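Local coordinates for protein hypothetical bacterial 6-phosphogluconolactonase (Bacteroides fragilis, PDB 3SCY) that probably hydrolyses 6-phosphogluconolactone to 6-phosphogluconate, as a seven-bladed beta-propeller lactonase, at residues G210-F224 and L227-Y240. Numbering follows the deposited sequence.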
loop_
_atom_site.group_PDB
_atom_site.type_symbol
_atom_site.label_atom_id
_atom_site.label_comp_id
_atom_site.label_asym_id
_atom_site.label_seq_id
_atom_site.Cartn_x
_atom_site.Cartn_y
_atom_site.Cartn_z
ATOM N N GLY A 210 -2.607 -1.291 -21.376
ATOM C CA GLY A 210 -2.029 -2.548 -20.916
ATOM C C GLY A 210 -1.080 -2.401 -19.741
ATOM O O GLY A 210 -0.443 -3.384 -19.347
ATOM N N SER A 211 -0.941 -1.175 -19.180
ATOM C CA SER A 211 -0.033 -0.969 -18.045
ATOM C C SER A 211 -0.505 -1.686 -16.776
ATOM O O SER A 211 0.303 -2.310 -16.092
ATOM C CB SER A 211 0.116 0.517 -17.734
ATOM O OG SER A 211 0.788 1.213 -18.769
ATOM N N GLY A 212 -1.786 -1.562 -16.443
ATOM C CA GLY A 212 -2.316 -2.162 -15.223
ATOM C C GLY A 212 -1.859 -1.431 -13.967
ATOM O O GLY A 212 -1.158 -2.020 -13.140
ATOM N N PRO A 213 -2.226 -0.127 -13.803
ATOM C CA PRO A 213 -1.770 0.647 -12.621
ATOM C C PRO A 213 -2.051 -0.053 -11.310
ATOM O O PRO A 213 -3.166 -0.522 -11.102
ATOM C CB PRO A 213 -2.602 1.947 -12.700
ATOM C CG PRO A 213 -3.013 2.061 -14.089
ATOM C CD PRO A 213 -3.075 0.692 -14.696
ATOM N N ARG A 214 -1.035 -0.157 -10.433
ATOM C CA ARG A 214 -1.237 -0.873 -9.192
ATOM C C ARG A 214 -1.130 0.099 -8.023
ATOM O O ARG A 214 -2.171 0.535 -7.533
ATOM C CB ARG A 214 -0.277 -2.079 -9.042
ATOM C CG ARG A 214 -0.664 -2.999 -7.875
ATOM C CD ARG A 214 0.234 -4.237 -7.832
ATOM N NE ARG A 214 -0.328 -5.248 -6.924
ATOM C CZ ARG A 214 -0.130 -5.262 -5.606
ATOM N NH1 ARG A 214 0.673 -4.373 -5.037
ATOM N NH2 ARG A 214 -0.716 -6.183 -4.853
ATOM N N HIS A 215 0.085 0.444 -7.562
ATOM C CA HIS A 215 0.231 1.317 -6.404
ATOM C C HIS A 215 0.881 2.627 -6.768
ATOM O O HIS A 215 1.730 2.670 -7.655
ATOM C CB HIS A 215 1.047 0.629 -5.287
ATOM C CG HIS A 215 0.289 -0.391 -4.487
ATOM N ND1 HIS A 215 0.907 -1.078 -3.438
ATOM C CD2 HIS A 215 -0.980 -0.859 -4.626
ATOM C CE1 HIS A 215 -0.026 -1.874 -2.926
ATOM N NE2 HIS A 215 -1.171 -1.797 -3.615
ATOM N N LEU A 216 0.508 3.685 -6.061
ATOM C CA LEU A 216 0.970 5.065 -6.264
ATOM C C LEU A 216 1.538 5.640 -4.983
ATOM O O LEU A 216 0.955 5.441 -3.904
ATOM C CB LEU A 216 -0.219 5.924 -6.716
ATOM C CG LEU A 216 0.077 7.414 -7.035
ATOM C CD1 LEU A 216 0.818 7.572 -8.385
ATOM C CD2 LEU A 216 -1.235 8.203 -7.139
ATOM N N ILE A 217 2.666 6.375 -5.113
ATOM C CA ILE A 217 3.318 7.043 -3.996
ATOM C C ILE A 217 3.710 8.453 -4.420
ATOM O O ILE A 217 3.788 8.759 -5.623
ATOM C CB ILE A 217 4.533 6.293 -3.427
ATOM C CG1 ILE A 217 5.598 6.110 -4.557
ATOM C CG2 ILE A 217 4.118 4.937 -2.793
ATOM C CD1 ILE A 217 6.960 5.662 -4.088
ATOM N N PHE A 218 3.982 9.293 -3.431
ATOM C CA PHE A 218 4.444 10.671 -3.626
ATOM C C PHE A 218 5.778 10.837 -2.981
ATOM O O PHE A 218 6.055 10.155 -1.986
ATOM C CB PHE A 218 3.469 11.691 -2.984
ATOM C CG PHE A 218 2.123 11.651 -3.647
ATOM C CD1 PHE A 218 1.858 12.440 -4.759
ATOM C CD2 PHE A 218 1.140 10.774 -3.203
ATOM C CE1 PHE A 218 0.622 12.353 -5.414
ATOM C CE2 PHE A 218 -0.097 10.708 -3.842
ATOM C CZ PHE A 218 -0.331 11.475 -4.953
ATOM N N ASN A 219 6.574 11.798 -3.466
ATOM C CA ASN A 219 7.830 12.066 -2.769
ATOM C C ASN A 219 7.535 12.938 -1.521
ATOM O O ASN A 219 6.388 13.357 -1.310
ATOM C CB ASN A 219 8.893 12.683 -3.687
ATOM C CG ASN A 219 8.647 14.129 -3.991
ATOM O OD1 ASN A 219 7.501 14.581 -4.056
ATOM N ND2 ASN A 219 9.709 14.886 -4.130
ATOM N N SER A 220 8.572 13.212 -0.720
ATOM C CA SER A 220 8.423 13.940 0.547
ATOM C C SER A 220 7.861 15.357 0.405
ATOM O O SER A 220 7.063 15.744 1.251
ATOM C CB SER A 220 9.743 14.008 1.306
ATOM O OG SER A 220 10.763 14.614 0.532
ATOM N N ASP A 221 8.266 16.118 -0.606
ATOM C CA ASP A 221 7.754 17.489 -0.729
ATOM C C ASP A 221 6.449 17.534 -1.542
ATOM O O ASP A 221 5.867 18.607 -1.687
ATOM C CB ASP A 221 8.813 18.456 -1.298
ATOM C CG ASP A 221 9.333 18.172 -2.688
ATOM O OD1 ASP A 221 8.705 17.379 -3.407
ATOM O OD2 ASP A 221 10.337 18.803 -3.083
ATOM N N GLY A 222 6.013 16.379 -2.047
ATOM C CA GLY A 222 4.779 16.237 -2.819
ATOM C C GLY A 222 4.813 16.831 -4.220
ATOM O O GLY A 222 3.758 17.145 -4.765
ATOM N N LYS A 223 6.007 16.998 -4.823
ATOM C CA LYS A 223 6.166 17.549 -6.181
ATOM C C LYS A 223 6.265 16.452 -7.253
ATOM O O LYS A 223 6.182 16.744 -8.449
ATOM C CB LYS A 223 7.406 18.464 -6.260
ATOM C CG LYS A 223 7.223 19.768 -5.484
ATOM C CD LYS A 223 8.541 20.542 -5.253
ATOM C CE LYS A 223 9.157 21.218 -6.464
ATOM N NZ LYS A 223 10.035 20.294 -7.244
ATOM N N PHE A 224 6.463 15.190 -6.837
ATOM C CA PHE A 224 6.559 14.076 -7.767
ATOM C C PHE A 224 5.765 12.909 -7.243
ATOM O O PHE A 224 5.641 12.747 -6.023
ATOM C CB PHE A 224 8.013 13.634 -7.971
ATOM C CG PHE A 224 8.880 14.685 -8.620
ATOM C CD1 PHE A 224 8.784 14.942 -9.981
ATOM C CD2 PHE A 224 9.734 15.466 -7.858
ATOM C CE1 PHE A 224 9.563 15.939 -10.578
ATOM C CE2 PHE A 224 10.520 16.461 -8.453
ATOM C CZ PHE A 224 10.419 16.700 -9.805
ATOM N N LEU A 227 4.207 5.666 -9.974
ATOM C CA LEU A 227 3.253 4.589 -10.109
ATOM C C LEU A 227 3.922 3.305 -10.551
ATOM O O LEU A 227 4.741 3.344 -11.471
ATOM C CB LEU A 227 2.207 5.005 -11.174
ATOM C CG LEU A 227 1.233 3.950 -11.682
ATOM C CD1 LEU A 227 0.203 3.584 -10.610
ATOM C CD2 LEU A 227 0.514 4.438 -12.967
ATOM N N ILE A 228 3.560 2.180 -9.914
ATOM C CA ILE A 228 4.040 0.870 -10.332
ATOM C C ILE A 228 2.889 0.205 -11.080
ATOM O O ILE A 228 1.769 0.128 -10.551
ATOM C CB ILE A 228 4.637 -0.021 -9.200
ATOM C CG1 ILE A 228 5.259 -1.296 -9.813
ATOM C CG2 ILE A 228 3.597 -0.362 -8.092
ATOM C CD1 ILE A 228 6.131 -2.100 -8.921
ATOM N N ASN A 229 3.180 -0.279 -12.304
ATOM C CA ASN A 229 2.207 -0.932 -13.167
ATOM C C ASN A 229 2.410 -2.420 -13.103
ATOM O O ASN A 229 3.493 -2.907 -13.459
ATOM C CB ASN A 229 2.350 -0.402 -14.583
ATOM C CG ASN A 229 1.920 1.035 -14.678
ATOM O OD1 ASN A 229 0.779 1.372 -14.395
ATOM N ND2 ASN A 229 2.832 1.907 -15.058
ATOM N N GLU A 230 1.378 -3.149 -12.645
ATOM C CA GLU A 230 1.481 -4.595 -12.465
ATOM C C GLU A 230 1.739 -5.335 -13.775
ATOM O O GLU A 230 2.627 -6.182 -13.829
ATOM C CB GLU A 230 0.219 -5.162 -11.806
ATOM C CG GLU A 230 0.244 -6.678 -11.651
ATOM C CD GLU A 230 -0.817 -7.240 -10.730
ATOM O OE1 GLU A 230 -1.121 -6.594 -9.702
ATOM O OE2 GLU A 230 -1.274 -8.377 -10.982
ATOM N N ILE A 231 0.935 -5.058 -14.809
ATOM C CA ILE A 231 1.013 -5.822 -16.049
ATOM C C ILE A 231 2.176 -5.373 -16.923
ATOM O O ILE A 231 2.911 -6.214 -17.446
ATOM C CB ILE A 231 -0.322 -5.722 -16.810
ATOM C CG1 ILE A 231 -1.516 -6.118 -15.912
ATOM C CG2 ILE A 231 -0.280 -6.608 -18.086
ATOM C CD1 ILE A 231 -2.925 -5.750 -16.531
ATOM N N GLY A 232 2.315 -4.073 -17.093
ATOM C CA GLY A 232 3.381 -3.510 -17.914
ATOM C C GLY A 232 4.759 -3.651 -17.301
ATOM O O GLY A 232 5.758 -3.658 -18.029
ATOM N N GLY A 233 4.804 -3.773 -15.968
ATOM C CA GLY A 233 6.053 -3.920 -15.223
ATOM C C GLY A 233 6.881 -2.650 -15.243
ATOM O O GLY A 233 8.105 -2.683 -15.107
ATOM N N THR A 234 6.218 -1.540 -15.479
ATOM C CA THR A 234 6.850 -0.244 -15.562
ATOM C C THR A 234 6.589 0.608 -14.343
ATOM O O THR A 234 5.580 0.449 -13.647
ATOM C CB THR A 234 6.334 0.533 -16.797
ATOM O OG1 THR A 234 4.905 0.618 -16.752
ATOM C CG2 THR A 234 6.771 -0.098 -18.128
ATOM N N VAL A 235 7.499 1.555 -14.118
ATOM C CA VAL A 235 7.323 2.647 -13.167
ATOM C C VAL A 235 7.101 3.879 -14.016
ATOM O O VAL A 235 7.890 4.136 -14.928
ATOM C CB VAL A 235 8.497 2.836 -12.158
ATOM C CG1 VAL A 235 8.294 4.095 -11.290
ATOM C CG2 VAL A 235 8.654 1.614 -11.271
ATOM N N ILE A 236 6.038 4.627 -13.711
ATOM C CA ILE A 236 5.785 5.905 -14.345
ATOM C C ILE A 236 6.045 6.988 -13.305
ATOM O O ILE A 236 5.515 6.932 -12.178
ATOM C CB ILE A 236 4.375 6.017 -14.957
ATOM C CG1 ILE A 236 4.178 4.922 -16.037
ATOM C CG2 ILE A 236 4.186 7.410 -15.566
ATOM C CD1 ILE A 236 2.730 4.895 -16.628
ATOM N N ALA A 237 6.900 7.948 -13.678
ATOM C CA ALA A 237 7.216 9.110 -12.864
ATOM C C ALA A 237 6.380 10.270 -13.340
ATOM O O ALA A 237 6.233 10.488 -14.545
ATOM C CB ALA A 237 8.697 9.456 -12.969
ATOM N N PHE A 238 5.804 10.989 -12.397
ATOM C CA PHE A 238 4.990 12.155 -12.673
ATOM C C PHE A 238 5.385 13.339 -11.887
ATOM O O PHE A 238 5.797 13.219 -10.724
ATOM C CB PHE A 238 3.511 11.899 -12.257
ATOM C CG PHE A 238 2.782 10.732 -12.870
ATOM C CD1 PHE A 238 2.760 9.495 -12.230
ATOM C CD2 PHE A 238 1.983 10.908 -13.997
ATOM C CE1 PHE A 238 2.037 8.429 -12.762
ATOM C CE2 PHE A 238 1.232 9.850 -14.511
ATOM C CZ PHE A 238 1.275 8.615 -13.903
ATOM N N ARG A 239 5.186 14.508 -12.496
ATOM C CA ARG A 239 5.282 15.765 -11.791
ATOM C C ARG A 239 3.903 15.920 -11.154
ATOM O O ARG A 239 2.896 15.616 -11.815
ATOM C CB ARG A 239 5.648 16.906 -12.767
ATOM C CG ARG A 239 5.882 18.242 -12.090
ATOM C CD ARG A 239 6.605 19.236 -12.987
ATOM N NE ARG A 239 7.892 19.641 -12.416
ATOM C CZ ARG A 239 9.065 19.130 -12.774
ATOM N NH1 ARG A 239 9.134 18.207 -13.726
ATOM N NH2 ARG A 239 10.182 19.550 -12.195
ATOM N N TYR A 240 3.831 16.284 -9.872
ATOM C CA TYR A 240 2.531 16.479 -9.223
ATOM C C TYR A 240 2.430 17.905 -8.683
ATOM O O TYR A 240 3.312 18.356 -7.961
ATOM C CB TYR A 240 2.192 15.464 -8.095
ATOM C CG TYR A 240 0.900 15.851 -7.406
ATOM C CD1 TYR A 240 -0.333 15.554 -7.976
ATOM C CD2 TYR A 240 0.909 16.626 -6.249
ATOM C CE1 TYR A 240 -1.523 16.018 -7.415
ATOM C CE2 TYR A 240 -0.275 17.071 -5.662
ATOM C CZ TYR A 240 -1.490 16.754 -6.243
ATOM O OH TYR A 240 -2.654 17.210 -5.669
HETATM O O HOH W 1 3.479 1.549 -18.791
HETATM O O HOH W 2 -1.805 -7.732 -7.432
#
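R214, extended from CG to NE with CG anti to the backbone N (chi1 -169°), reaches the E230 carboxylate, the two planes 40° apart. Its NE meets OE1 of E230 at the guanidinium edge in a weak, bent salt bridge (3.2 Å), and a water that accepts from NE and donates to OE1 closes a small ring. E230 also pairs with R151 and R278, and R214 NH1 bonds to G262 O, which gives each charged group more than one partner. A classic beta bulge sets the two residues R214 and H215 opposite the single residue I228: R214 N donates to I228 O (2.8 Å), and I228 N returns an almost straight bond to H215 O (2.9 Å). On the face of the sheet away from H215 and I228, L227 CD1 sits 3.9 Å from P213 CB, while L216 CD1 comes at about a right angle onto L227 CB. Just before the type I turn N219-G222, the F218 edge (CE1) points at the face of Y240, planes 75° apart. These residues belong to one four-stranded propeller blade, in which 213-218 is an edge strand, 224-229 lies between it and 234-241, and 244-252 closes the other edge; L216 and Y240 pack on strand 168-173 of the preceding blade.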